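Local coordinates for hypothetical protein (Neisseria meningitidis Z2491, PDB 2F46) that is a putative phosphatase, probably hydrolysing phosphate esters in the manner of nonclassical, eukaryotic-like phosphatases, at residues Glu22-Ser27 and Tyr103-Tyr108; Gly42-Ile47 and Gly72-His77; His89-Phe94 and Ser116-Phe121. All blocks are in the same frame, centred on the assembly; numbering follows the deposited sequence. Where two conformers were deposited one is given.

Contact 1: Glu22-Ser27 and Tyr103-Tyr108. Unlike the reference sequence in segment 103-108: Tyr103 (reference Ser).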
ATOM      1  N   GLU A  22       6.592   9.493  -4.577  1.00 17.81           N
ATOM      2  CA  GLU A  22       7.295   9.497  -5.876  1.00 20.98           C
ATOM      3  C   GLU A  22       7.230   8.174  -6.674  1.00 20.31           C
ATOM      4  O   GLU A  22       7.012   8.172  -7.899  1.00 22.24           O
ATOM      5  CB  GLU A  22       8.772   9.890  -5.633  1.00 23.21           C
ATOM      6  CG  GLU A  22       9.668   9.859  -6.879  1.00 27.86           C
ATOM      7  CD  GLU A  22      11.131  10.238  -6.598  1.00 28.39           C
ATOM      8  OE1 GLU A  22      11.549  10.301  -5.409  1.00 35.44           O
ATOM      9  OE2 GLU A  22      11.862  10.454  -7.593  1.00 41.66           O
ATOM     10  N   HIS A  23       7.420   7.067  -5.979  1.00 16.14           N
ATOM     11  CA  HIS A  23       7.453   5.768  -6.649  1.00 15.42           C
ATOM     12  C   HIS A  23       6.365   4.821  -6.163  1.00 15.61           C
ATOM     13  O   HIS A  23       6.443   3.624  -6.407  1.00 14.55           O
ATOM     14  CB  HIS A  23       8.805   5.116  -6.413  1.00 17.54           C
ATOM     15  CG  HIS A  23       9.945   5.893  -6.993  1.00 19.51           C
ATOM     16  ND1 HIS A  23       9.963   6.279  -8.315  1.00 25.85           N
ATOM     17  CD2 HIS A  23      11.094   6.351  -6.446  1.00 27.67           C
ATOM     18  CE1 HIS A  23      11.072   6.953  -8.557  1.00 25.33           C
ATOM     19  NE2 HIS A  23      11.778   7.005  -7.443  1.00 24.66           N
ATOM     20  N   LEU A  24       5.336   5.363  -5.524  1.00 12.87           N
ATOM     21  CA  LEU A  24       4.360   4.549  -4.793  1.00 11.56           C
ATOM     22  C   LEU A  24       2.901   4.961  -5.061  1.00  9.36           C
ATOM     23  O   LEU A  24       2.512   6.098  -4.752  1.00 11.76           O
ATOM     24  CB  LEU A  24       4.637   4.665  -3.316  1.00  9.79           C
ATOM     25  CG  LEU A  24       3.694   3.861  -2.398  1.00 10.74           C
ATOM     26  CD1 LEU A  24       3.802   2.356  -2.681  1.00 10.69           C
ATOM     27  CD2 LEU A  24       3.950   4.128  -0.924  1.00 12.46           C
ATOM     28  N   TYR A  25       2.138   4.068  -5.645  1.00  9.16           N
ATOM     29  CA  TYR A  25       0.662   4.156  -5.750  1.00  8.57           C
ATOM     30  C   TYR A  25       0.047   3.264  -4.679  1.00  9.66           C
ATOM     31  O   TYR A  25       0.649   2.245  -4.269  1.00  9.76           O
ATOM     32  CB  TYR A  25       0.199   3.628  -7.076  1.00 10.21           C
ATOM     33  CG  TYR A  25       0.595   4.450  -8.283  1.00 15.17           C
ATOM     34  CD1 TYR A  25       1.850   4.348  -8.828  1.00 15.54           C
ATOM     35  CD2 TYR A  25      -0.295   5.352  -8.845  1.00 15.84           C
ATOM     36  CE1 TYR A  25       2.220   5.110  -9.932  1.00 17.58           C
ATOM     37  CE2 TYR A  25       0.064   6.119  -9.955  1.00 17.94           C
ATOM     38  CZ  TYR A  25       1.322   5.986 -10.480  1.00 22.74           C
ATOM     39  OH  TYR A  25       1.711   6.716 -11.586  1.00 21.41           O
ATOM     40  N   ILE A  26      -1.128   3.659  -4.194  1.00  9.23           N
ATOM     41  CA  ILE A  26      -1.914   2.790  -3.305  1.00  9.68           C
ATOM     42  C   ILE A  26      -3.304   2.555  -3.926  1.00 10.64           C
ATOM     43  O   ILE A  26      -3.727   3.242  -4.863  1.00 11.49           O
ATOM     44  CB  ILE A  26      -2.038   3.352  -1.909  1.00 10.45           C
ATOM     45  CG1 ILE A  26      -2.820   4.681  -1.880  1.00 12.94           C
ATOM     46  CG2 ILE A  26      -0.674   3.444  -1.267  1.00 10.42           C
ATOM     47  CD1 ILE A  26      -3.098   5.197  -0.532  1.00 22.42           C
ATOM     48  N   SER A  27      -3.985   1.544  -3.448  1.00  9.36           N
ATOM     49  CA  SER A  27      -5.314   1.205  -3.953  1.00  8.87           C
ATOM     50  C   SER A  27      -6.075   0.374  -2.941  1.00 11.03           C
ATOM     51  O   SER A  27      -5.461  -0.331  -2.101  1.00 10.04           O
ATOM     52  CB  SER A  27      -5.166   0.390  -5.224  1.00 13.19           C
ATOM     53  OG  SER A  27      -6.369  -0.150  -5.729  1.00 14.06           O
ATOM     54  N   TYR A 103      10.533   0.298  -9.731  1.00 10.89           N
ATOM     55  CA  TYR A 103       9.475   1.322  -9.677  1.00 10.23           C
ATOM     56  C   TYR A 103       8.686   1.439 -10.963  1.00 13.53           C
ATOM     57  O   TYR A 103       9.191   1.155 -12.040  1.00 14.32           O
ATOM     58  CB  TYR A 103      10.109   2.685  -9.359  1.00 10.12           C
ATOM     59  CG  TYR A 103      10.962   2.718  -8.115  1.00 12.03           C
ATOM     60  CD1 TYR A 103      10.522   2.143  -6.917  1.00 14.42           C
ATOM     61  CD2 TYR A 103      12.167   3.381  -8.093  1.00 15.87           C
ATOM     62  CE1 TYR A 103      11.275   2.201  -5.796  1.00 16.69           C
ATOM     63  CE2 TYR A 103      12.941   3.437  -6.947  1.00 19.86           C
ATOM     64  CZ  TYR A 103      12.483   2.821  -5.810  1.00 18.92           C
ATOM     65  OH  TYR A 103      13.251   2.897  -4.676  1.00 27.13           O
ATOM     66  N   PRO A 104       7.431   1.887 -10.882  1.00 11.99           N
ATOM     67  CA  PRO A 104       6.703   2.211  -9.669  1.00 11.11           C
ATOM     68  C   PRO A 104       6.151   0.986  -8.935  1.00 10.34           C
ATOM     69  O   PRO A 104       5.934  -0.064  -9.548  1.00 10.76           O
ATOM     70  CB  PRO A 104       5.537   3.100 -10.173  1.00 13.10           C
ATOM     71  CG  PRO A 104       5.398   2.856 -11.571  1.00 18.90           C
ATOM     72  CD  PRO A 104       6.661   2.233 -12.088  1.00 12.32           C
ATOM     73  N   VAL A 105       5.870   1.203  -7.647  1.00  9.75           N
ATOM     74  CA  VAL A 105       5.275   0.201  -6.750  1.00  9.04           C
ATOM     75  C   VAL A 105       3.797   0.534  -6.592  1.00  9.51           C
ATOM     76  O   VAL A 105       3.447   1.710  -6.486  1.00  9.85           O
ATOM     77  CB  VAL A 105       5.944   0.210  -5.356  1.00 10.96           C
ATOM     78  CG1 VAL A 105       5.292  -0.825  -4.478  1.00 10.76           C
ATOM     79  CG2 VAL A 105       7.473  -0.046  -5.451  1.00 12.50           C
ATOM     80  N   LEU A 106       2.933  -0.479  -6.589  1.00  8.37           N
ATOM     81  CA  LEU A 106       1.543  -0.341  -6.174  1.00  9.32           C
ATOM     82  C   LEU A 106       1.342  -1.206  -4.929  1.00  6.97           C
ATOM     83  O   LEU A 106       1.521  -2.442  -5.000  1.00  9.22           O
ATOM     84  CB  LEU A 106       0.604  -0.827  -7.274  1.00 10.36           C
ATOM     85  CG  LEU A 106      -0.894  -0.897  -6.968  1.00  9.68           C
ATOM     86  CD1 LEU A 106      -1.450   0.339  -6.437  1.00 14.80           C
ATOM     87  CD2 LEU A 106      -1.612  -1.307  -8.259  1.00 13.64           C
ATOM     88  N   ALA A 107       0.922  -0.583  -3.849  1.00  7.24           N
ATOM     89  CA  ALA A 107       0.544  -1.297  -2.626  1.00  7.82           C
ATOM     90  C   ALA A 107      -0.955  -1.264  -2.447  1.00  8.96           C
ATOM     91  O   ALA A 107      -1.595  -0.241  -2.713  1.00  8.54           O
ATOM     92  CB  ALA A 107       1.233  -0.728  -1.417  1.00  7.43           C
ATOM     93  N   TYR A 108      -1.545  -2.374  -2.020  1.00  9.07           N
ATOM     94  CA  TYR A 108      -2.993  -2.390  -1.778  1.00  7.67           C
ATOM     95  C   TYR A 108      -3.387  -3.152  -0.498  1.00  7.97           C
ATOM     96  O   TYR A 108      -2.611  -3.982   0.011  1.00  8.26           O
ATOM     97  CB  TYR A 108      -3.786  -2.993  -2.946  1.00  8.98           C
ATOM     98  CG  TYR A 108      -3.714  -4.502  -3.109  1.00  6.79           C
ATOM     99  CD1 TYR A 108      -2.710  -5.098  -3.818  1.00  7.95           C
ATOM    100  CD2 TYR A 108      -4.693  -5.332  -2.564  1.00  7.94           C
ATOM    101  CE1 TYR A 108      -2.661  -6.473  -4.035  1.00  8.41           C
ATOM    102  CE2 TYR A 108      -4.663  -6.699  -2.775  1.00  8.33           C
ATOM    103  CZ  TYR A 108      -3.628  -7.282  -3.482  1.00  9.34           C
ATOM    104  OH  TYR A 108      -3.605  -8.643  -3.650  1.00 12.30           O
TER

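Contact 2: Gly42-Ile47 and Gly72-His77. Unlike the reference sequence in segment 42-47: Ile46 (reference Val).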
ATOM      1  N   GLY A  42       2.278   1.210 -15.838  1.00 15.59           N
ATOM      2  CA  GLY A  42       3.595   0.600 -15.905  1.00 15.73           C
ATOM      3  C   GLY A  42       4.112   0.143 -14.541  1.00 14.26           C
ATOM      4  O   GLY A  42       5.307   0.149 -14.270  1.00 14.95           O
ATOM      5  N   ILE A  43       3.172  -0.267 -13.688  1.00 14.30           N
ATOM      6  CA  ILE A  43       3.516  -0.813 -12.377  1.00 12.49           C
ATOM      7  C   ILE A  43       4.492  -1.976 -12.535  1.00 10.28           C
ATOM      8  O   ILE A  43       4.236  -2.866 -13.310  1.00 12.70           O
ATOM      9  CB  ILE A  43       2.241  -1.272 -11.610  1.00 11.72           C
ATOM     10  CG1 ILE A  43       1.238  -0.127 -11.394  1.00 11.15           C
ATOM     11  CG2 ILE A  43       2.630  -1.934 -10.271  1.00 10.23           C
ATOM     12  CD1 ILE A  43       1.739   1.052 -10.750  1.00 11.45           C
ATOM     13  N   LYS A  44       5.575  -1.948 -11.788  1.00 10.79           N
ATOM     14  CA  LYS A  44       6.541  -3.045 -11.838  1.00 11.64           C
ATOM     15  C   LYS A  44       6.551  -3.905 -10.583  1.00 12.07           C
ATOM     16  O   LYS A  44       7.049  -5.021 -10.634  1.00 12.57           O
ATOM     17  CB  LYS A  44       7.923  -2.474 -12.103  1.00 12.53           C
ATOM     18  CG  LYS A  44       8.083  -1.902 -13.523  1.00 12.71           C
ATOM     19  CD  LYS A  44       7.926  -2.996 -14.557  1.00 16.46           C
ATOM     20  CE  LYS A  44       8.211  -2.569 -15.958  1.00 28.12           C
ATOM     21  NZ  LYS A  44       7.780  -3.730 -16.823  1.00 27.93           N
ATOM     22  N   THR A  45       6.055  -3.392  -9.469  1.00  9.28           N
ATOM     23  CA  THR A  45       6.050  -4.138  -8.205  1.00  9.47           C
ATOM     24  C   THR A  45       4.714  -3.963  -7.506  1.00  9.22           C
ATOM     25  O   THR A  45       4.182  -2.857  -7.434  1.00  9.40           O
ATOM     26  CB  THR A  45       7.132  -3.625  -7.257  1.00 10.51           C
ATOM     27  OG1 THR A  45       8.385  -3.623  -7.953  1.00 11.76           O
ATOM     28  CG2 THR A  45       7.230  -4.456  -5.980  1.00  9.71           C
ATOM     29  N   ILE A  46       4.161  -5.080  -7.019  1.00  8.76           N
ATOM     30  CA  ILE A  46       2.913  -5.137  -6.264  0.50  8.04           C
ATOM     31  C   ILE A  46       3.235  -5.588  -4.855  1.00  8.64           C
ATOM     32  O   ILE A  46       3.888  -6.623  -4.673  1.00  9.42           O
ATOM     33  CB  ILE A  46       1.915  -6.153  -6.879  0.50  8.99           C
ATOM     34  CG1 ILE A  46       1.317  -5.585  -8.172  0.50 12.10           C
ATOM     35  CG2 ILE A  46       0.819  -6.586  -5.883  0.50 11.34           C
ATOM     36  CD1 ILE A  46       0.227  -4.563  -7.977  0.50 11.93           C
ATOM     37  N   ILE A  47       2.754  -4.828  -3.877  1.00  7.92           N
ATOM     38  CA  ILE A  47       2.789  -5.196  -2.463  1.00  7.56           C
ATOM     39  C   ILE A  47       1.335  -5.326  -1.971  1.00  8.22           C
ATOM     40  O   ILE A  47       0.520  -4.395  -2.112  1.00  8.85           O
ATOM     41  CB  ILE A  47       3.492  -4.177  -1.561  1.00  9.69           C
ATOM     42  CG1 ILE A  47       4.947  -3.999  -2.014  1.00 10.23           C
ATOM     43  CG2 ILE A  47       3.492  -4.659  -0.120  1.00  9.43           C
ATOM     44  CD1 ILE A  47       5.714  -2.858  -1.360  1.00  9.50           C
ATOM     45  N   GLY A  72       2.624  -6.815 -16.822  1.00 18.56           N
ATOM     46  CA  GLY A  72       3.931  -6.210 -16.840  1.00 18.04           C
ATOM     47  C   GLY A  72       4.586  -6.091 -15.476  1.00 17.35           C
ATOM     48  O   GLY A  72       5.680  -5.571 -15.353  1.00 16.78           O
ATOM     49  N   VAL A  73       3.900  -6.573 -14.440  1.00 16.81           N
ATOM     50  CA  VAL A  73       4.401  -6.477 -13.080  1.00 13.77           C
ATOM     51  C   VAL A  73       5.398  -7.608 -12.880  1.00 14.38           C
ATOM     52  O   VAL A  73       5.066  -8.747 -13.216  1.00 15.45           O
ATOM     53  CB  VAL A  73       3.248  -6.614 -12.074  1.00 14.07           C
ATOM     54  CG1 VAL A  73       3.778  -6.490 -10.662  1.00 13.52           C
ATOM     55  CG2 VAL A  73       2.176  -5.590 -12.294  1.00 15.10           C
ATOM     56  N   THR A  74       6.568  -7.303 -12.340  1.00 14.79           N
ATOM     57  CA  THR A  74       7.666  -8.269 -12.225  1.00 17.40           C
ATOM     58  C   THR A  74       8.002  -8.657 -10.796  1.00 17.85           C
ATOM     59  O   THR A  74       8.574  -9.718 -10.573  1.00 20.72           O
ATOM     60  CB  THR A  74       8.955  -7.776 -12.892  1.00 19.34           C
ATOM     61  OG1 THR A  74       9.382  -6.518 -12.315  1.00 22.73           O
ATOM     62  CG2 THR A  74       8.741  -7.625 -14.373  1.00 27.17           C
ATOM     63  N   GLY A  75       7.639  -7.837  -9.826  1.00 13.15           N
ATOM     64  CA  GLY A  75       7.871  -8.143  -8.437  1.00 10.76           C
ATOM     65  C   GLY A  75       6.581  -8.177  -7.680  1.00  9.07           C
ATOM     66  O   GLY A  75       5.731  -7.341  -7.873  1.00 10.57           O
ATOM     67  N   PHE A  76       6.455  -9.145  -6.772  1.00 11.50           N
ATOM     68  CA  PHE A  76       5.240  -9.359  -5.979  1.00 11.02           C
ATOM     69  C   PHE A  76       5.614  -9.704  -4.556  1.00 12.16           C
ATOM     70  O   PHE A  76       6.416 -10.613  -4.332  1.00 11.63           O
ATOM     71  CB  PHE A  76       4.444 -10.526  -6.545  1.00 12.58           C
ATOM     72  CG  PHE A  76       3.868 -10.269  -7.913  1.00 10.27           C
ATOM     73  CD1 PHE A  76       4.597 -10.583  -9.061  1.00 12.92           C
ATOM     74  CD2 PHE A  76       2.609  -9.749  -8.056  1.00 11.10           C
ATOM     75  CE1 PHE A  76       4.047 -10.321 -10.335  1.00 16.39           C
ATOM     76  CE2 PHE A  76       2.086  -9.497  -9.315  1.00 15.56           C
ATOM     77  CZ  PHE A  76       2.812  -9.807 -10.421  1.00 13.86           C
ATOM     78  N   HIS A  77       5.011  -9.014  -3.602  1.00  9.43           N
ATOM     79  CA  HIS A  77       5.293  -9.252  -2.195  1.00 11.39           C
ATOM     80  C   HIS A  77       3.999  -9.299  -1.435  1.00 10.02           C
ATOM     81  O   HIS A  77       3.225  -8.357  -1.473  1.00 10.36           O
ATOM     82  CB  HIS A  77       6.189  -8.155  -1.611  1.00  9.97           C
ATOM     83  CG  HIS A  77       7.464  -7.984  -2.343  1.00 11.99           C
ATOM     84  ND1 HIS A  77       8.487  -8.901  -2.286  1.00 12.11           N
ATOM     85  CD2 HIS A  77       7.864  -7.036  -3.223  1.00 11.02           C
ATOM     86  CE1 HIS A  77       9.482  -8.498  -3.050  1.00 15.19           C
ATOM     87  NE2 HIS A  77       9.132  -7.372  -3.643  1.00 15.17           N
TER

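Contact 3: His89-Phe94 and Ser116-Phe121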
ATOM      1  N   HIS A  89       8.455  -3.447  13.073  1.00 19.83           N
ATOM      2  CA  HIS A  89       8.984  -4.452  12.120  1.00 20.15           C
ATOM      3  C   HIS A  89       8.247  -4.341  10.770  1.00 19.95           C
ATOM      4  O   HIS A  89       8.873  -4.357   9.715  1.00 18.50           O
ATOM      5  CB  HIS A  89       9.049  -5.900  12.692  1.00 21.43           C
ATOM      6  CG  HIS A  89       7.757  -6.659  12.796  1.00 20.45           C
ATOM      7  ND1 HIS A  89       7.031  -6.697  13.964  1.00 20.81           N
ATOM      8  CD2 HIS A  89       7.170  -7.558  11.974  1.00 25.97           C
ATOM      9  CE1 HIS A  89       5.994  -7.497  13.818  1.00 31.39           C
ATOM     10  NE2 HIS A  89       6.054  -8.040  12.619  1.00 27.66           N
ATOM     11  N   ASP A  90       6.939  -4.150  10.828  1.00 16.23           N
ATOM     12  CA  ASP A  90       6.135  -3.991   9.589  1.00 13.27           C
ATOM     13  C   ASP A  90       6.493  -2.734   8.809  1.00  9.84           C
ATOM     14  O   ASP A  90       6.628  -2.752   7.573  1.00  9.95           O
ATOM     15  CB  ASP A  90       4.650  -4.011   9.949  1.00 12.48           C
ATOM     16  CG  ASP A  90       4.256  -5.240  10.731  1.00 13.52           C
ATOM     17  OD1 ASP A  90       4.456  -6.374  10.247  1.00 13.63           O
ATOM     18  OD2 ASP A  90       3.738  -5.055  11.842  1.00 16.85           O
ATOM     19  N   VAL A  91       6.624  -1.619   9.508  1.00 11.33           N
ATOM     20  CA  VAL A  91       6.933  -0.366   8.883  1.00 11.35           C
ATOM     21  C   VAL A  91       8.278  -0.422   8.135  1.00 12.11           C
ATOM     22  O   VAL A  91       8.412   0.008   6.988  1.00 13.20           O
ATOM     23  CB  VAL A  91       6.980   0.772   9.956  1.00 13.83           C
ATOM     24  CG1 VAL A  91       7.453   2.071   9.365  1.00 14.45           C
ATOM     25  CG2 VAL A  91       5.539   0.915  10.568  1.00 16.03           C
ATOM     26  N   GLU A  92       9.304  -0.926   8.802  0.50 14.34           N
ATOM     27  CA  GLU A  92      10.607  -0.983   8.132  0.50 12.99           C
ATOM     28  C   GLU A  92      10.639  -2.078   7.044  0.50 12.30           C
ATOM     29  O   GLU A  92      11.307  -1.891   6.041  0.50 13.22           O
ATOM     30  CB  GLU A  92      11.730  -1.111   9.154  0.50 12.93           C
ATOM     31  CG  GLU A  92      11.828   0.080  10.063  0.50 15.70           C
ATOM     32  CD  GLU A  92      12.102   1.351   9.322  0.50 18.71           C
ATOM     33  OE1 GLU A  92      13.107   1.403   8.615  0.50 16.91           O
ATOM     34  OE2 GLU A  92      11.325   2.298   9.417  0.50 19.42           O
ATOM     35  N   THR A  93       9.900  -3.175   7.193  1.00 11.73           N
ATOM     36  CA  THR A  93       9.789  -4.135   6.082  1.00 10.55           C
ATOM     37  C   THR A  93       9.159  -3.490   4.826  1.00 10.27           C
ATOM     38  O   THR A  93       9.657  -3.660   3.719  1.00 11.03           O
ATOM     39  CB  THR A  93       9.024  -5.368   6.479  1.00 12.59           C
ATOM     40  OG1 THR A  93       9.816  -6.166   7.392  1.00 13.30           O
ATOM     41  CG2 THR A  93       8.660  -6.233   5.284  1.00 12.23           C
ATOM     42  N   PHE A  94       8.136  -2.658   5.014  1.00  9.55           N
ATOM     43  CA  PHE A  94       7.534  -1.968   3.857  1.00 10.82           C
ATOM     44  C   PHE A  94       8.541  -1.022   3.222  1.00 10.34           C
ATOM     45  O   PHE A  94       8.714  -0.979   2.020  1.00  9.96           O
ATOM     46  CB  PHE A  94       6.290  -1.240   4.368  1.00  9.02           C
ATOM     47  CG  PHE A  94       5.409  -0.635   3.286  1.00  7.55           C
ATOM     48  CD1 PHE A  94       4.573  -1.414   2.524  1.00  9.05           C
ATOM     49  CD2 PHE A  94       5.410   0.751   3.111  1.00 12.09           C
ATOM     50  CE1 PHE A  94       3.739  -0.821   1.579  1.00 11.17           C
ATOM     51  CE2 PHE A  94       4.571   1.333   2.163  1.00 10.76           C
ATOM     52  CZ  PHE A  94       3.765   0.539   1.397  1.00 11.22           C
ATOM     53  N   SER A 116      -1.123   3.053   3.535  0.80  8.04           N
ATOM     54  CA  SER A 116      -0.922   4.448   3.874  0.80  6.05           C
ATOM     55  C   SER A 116      -0.353   4.588   5.281  0.80  8.29           C
ATOM     56  O   SER A 116       0.456   5.479   5.564  0.80  8.95           O
ATOM     57  CB  SER A 116      -2.222   5.224   3.697  0.80  7.06           C
ATOM     58  OG  SER A 116      -2.706   5.147   2.372  0.80 10.17           O
ATOM     59  N   LEU A 117      -0.754   3.710   6.187  1.00  8.12           N
ATOM     60  CA  LEU A 117      -0.178   3.722   7.534  1.00  9.05           C
ATOM     61  C   LEU A 117       1.273   3.246   7.558  1.00  8.55           C
ATOM     62  O   LEU A 117       2.119   3.813   8.281  1.00 10.69           O
ATOM     63  CB  LEU A 117      -0.987   2.860   8.465  1.00 10.49           C
ATOM     64  CG  LEU A 117      -2.298   3.429   8.940  1.00  9.14           C
ATOM     65  CD1 LEU A 117      -3.079   2.396   9.673  1.00 12.35           C
ATOM     66  CD2 LEU A 117      -2.082   4.597   9.862  1.00 10.52           C
ATOM     67  N   LEU A 118       1.597   2.196   6.832  1.00  8.48           N
ATOM     68  CA  LEU A 118       2.975   1.737   6.793  1.00  9.73           C
ATOM     69  C   LEU A 118       3.886   2.854   6.267  1.00 11.01           C
ATOM     70  O   LEU A 118       4.978   3.092   6.823  1.00 12.17           O
ATOM     71  CB  LEU A 118       3.092   0.467   5.947  1.00  8.98           C
ATOM     72  CG  LEU A 118       2.427  -0.757   6.594  1.00  7.78           C
ATOM     73  CD1 LEU A 118       2.264  -1.841   5.553  1.00 10.36           C
ATOM     74  CD2 LEU A 118       3.232  -1.284   7.787  1.00  7.69           C
ATOM     75  N   TRP A 119       3.447   3.526   5.204  1.00  8.78           N
ATOM     76  CA  TRP A 119       4.135   4.696   4.635  1.00  8.57           C
ATOM     77  C   TRP A 119       4.196   5.790   5.675  1.00 12.12           C
ATOM     78  O   TRP A 119       5.268   6.331   5.999  1.00 12.58           O
ATOM     79  CB  TRP A 119       3.401   5.176   3.387  1.00 10.02           C
ATOM     80  CG  TRP A 119       3.910   6.403   2.788  1.00 10.27           C
ATOM     81  CD1 TRP A 119       4.900   6.502   1.861  1.00 13.94           C
ATOM     82  CD2 TRP A 119       3.425   7.711   3.013  1.00 11.37           C
ATOM     83  NE1 TRP A 119       5.106   7.833   1.546  1.00 14.77           N
ATOM     84  CE2 TRP A 119       4.204   8.592   2.238  1.00 14.94           C
ATOM     85  CE3 TRP A 119       2.417   8.234   3.834  1.00 12.68           C
ATOM     86  CZ2 TRP A 119       3.992   9.956   2.225  1.00 16.30           C
ATOM     87  CZ3 TRP A 119       2.194   9.600   3.807  1.00 12.45           C
ATOM     88  CH2 TRP A 119       3.002  10.443   3.041  1.00 14.89           C
ATOM     89  N   GLY A 120       3.058   6.083   6.279  1.00  9.70           N
ATOM     90  CA  GLY A 120       2.933   7.252   7.167  1.00 11.43           C
ATOM     91  C   GLY A 120       3.704   7.128   8.461  1.00 13.76           C
ATOM     92  O   GLY A 120       4.256   8.109   8.934  1.00 15.43           O
ATOM     93  N   PHE A 121       3.751   5.970   9.088  1.00 12.34           N
ATOM     94  CA  PHE A 121       4.563   5.763  10.299  1.00 14.41           C
ATOM     95  C   PHE A 121       6.053   6.038  10.033  1.00 16.70           C
ATOM     96  O   PHE A 121       6.779   6.553  10.921  1.00 16.00           O
ATOM     97  CB  PHE A 121       4.399   4.341  10.830  1.00 13.62           C
ATOM     98  CG  PHE A 121       3.127   4.102  11.558  1.00 12.18           C
ATOM     99  CD1 PHE A 121       2.712   4.935  12.543  1.00 17.63           C
ATOM    100  CD2 PHE A 121       2.335   2.993  11.247  1.00 17.07           C
ATOM    101  CE1 PHE A 121       1.523   4.673  13.209  1.00 22.04           C
ATOM    102  CE2 PHE A 121       1.175   2.736  11.921  1.00 14.17           C
ATOM    103  CZ  PHE A 121       0.755   3.550  12.855  1.00 15.45           C
TER
HETATM  104  O   HOH W   1       7.398   2.310   5.647  1.00 13.55           O

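Contact 1: Glu22-Ser27 and Tyr103-Tyr108
This is a parallel pairing of two strands in the middle of the mixed sheet, with an aromatic stack at the end where both strands begin. The axes of strands 24-27 and 105-108 come within 4.6 Å, and their N-to-C directions differ by 27°. Leu24, Tyr25, Ile26 and Ser27 face Val105, Leu106, Ala107 and Tyr108 in turn. Val105 N donates to His23 O at 2.8 Å. Tyr25 N reaches Val105 O at 2.8 Å, almost along the C=O axis. Ala107 N then binds Tyr25 O at 2.9 Å. The last bond, Ser27 N to Ala107 O, is bent and weak. The His23 ring lies flat over one face of the Tyr103 ring. This offset stack has its centroids 3.9 Å apart and its planes within 1° of parallel. His23 CB adds a CH-pi contact to that face. On the other face of the imidazole, Glu22 CG lies over the ring centre. A cis peptide bond precedes Pro104, and Pro104 CB meets the edge of the Tyr25 ring, 3.9 Å from CE1. On the same sheet face, Leu106 CD1 tucks against Tyr25 CB at 3.7 Å. On the opposite face, Leu24 CD1 touches Val105 CG1. Strand 105-108 leads into helix 113-125; in cysteine-dependent phosphatases such a turn carries the phosphate-binding loop, which may apply here. Helices pack on both faces: 113-125 on Leu24, Ile26 and Ala107 through Cys115, Ser116 and Trp119, and 61-68 on Tyr108 through Phe61 and Ile64. Strand 105-108 also pairs with 45-48, and the backbone of Ile26 is hydrogen-bonded to Leu18 of antiparallel strand 18-21.

Contact 2: Gly42-Ile47 and Gly72-His77
Lys44 O receives two backbone N-H groups in succession. Gly75 N lies in its carbonyl plane at 3.0 Å, while Thr74 N approaches from above that plane at 2.9 Å. The extra donor goes with an irregular start to the pairing: Lys44 lies nearest Val73, but the next residue, Thr45, is already opposite Gly75. Regular parallel bonding follows. Ile46 N donates to Gly75 O at 2.9 Å, and Ile46 O accepts from His77 N almost along the C=O axis. The Lys44 side chain bends at chi2 (-63°), which brings NZ back to Gly72 O at 3.2 Å, on a lone pair. On one side of the sheet Ile46 carries the apolar contact. The Ile46 and Val73 side chains cross at about a right angle, with CG1 of each 3.6 Å from CG1 of the other. Ile46 CB lies beside Phe76 CD2 at 3.8 Å. On the other side the methyl CG2 of Thr45 meets the edge of the His77 ring, 3.8 Å from CD2. Thr45 OG1 is held by a hydrogen bond with Glu102 O. Positive phi at Gly42 closes a Schellman motif that ends helix 35-41 and leads into this strand. The two strands belong to a beta-alpha-beta unit whose helix, 61-68, covers Ile46 and Phe76 through Phe61. Helix 88-99 packs on the Ile47 and His77 side, and strand 105-108 flanks strand 45-48.

Contact 3: His89-Phe94 and Ser116-Phe121
The Phe94 ring carries Leu118 CB over one face, in a CH-pi contact 3.9 Å from the centroid and 24° off the normal. A water lies in plane at the ring edge. Phe94 CG is anti to the backbone N (chi1 -171°), and the ring reaches along helix 113-125, bringing CE2 within 4.2 Å of Trp119 CB. The Trp119 ring has Ser116 O at its edge, and its NE1 is hydrogen-bonded to Asp21. Val91 meets Phe121 at about a right angle, its methyl CG2 3.6 Å from Phe121 CB. Leu118 is central: CD1 lies by the Phe94 ring, and CD2 reaches Asp90 CB at 3.8 Å. No direct hydrogen bond joins the segments. The water bridges them instead, donating to Val91 O at 2.9 Å and Leu118 O at 2.8 Å. Helices 88-99 and 113-125 pack across each other here; the axes of segments 89-94 and 116-121 cross at -92° and approach to 8.7 Å. Glu92 adds a salt bridge to Arg122 of helix 113-125, and another to Arg95 of helix 88-99. Helix 113-125 rests through Trp119 on Leu24 of strand 24-27, Leu20 of strand 18-21 and Ile133 of helix 130-139.

Overall arrangement
All three contacts lie within the phosphatase-like family region. Contacts 1 and 2 have centres about 9 Å apart and share one mixed sheet, in which strands 105-108 and 45-48 are neighbours. In sequence, contact 2 lies wholly between the two segments of contact 1. Contact 3 follows contact 2 and alternates with contact 1. Its centre is about 13 Å from contact 1 and about 18 Å from contact 2. Its helices precede and follow strand 105-108, and Phe94 touches both Ala107 and Ile47. Contacts 1 and 3 thus hold the strand and the helix on either side of the probable phosphate-binding turn, consistent with the putative function.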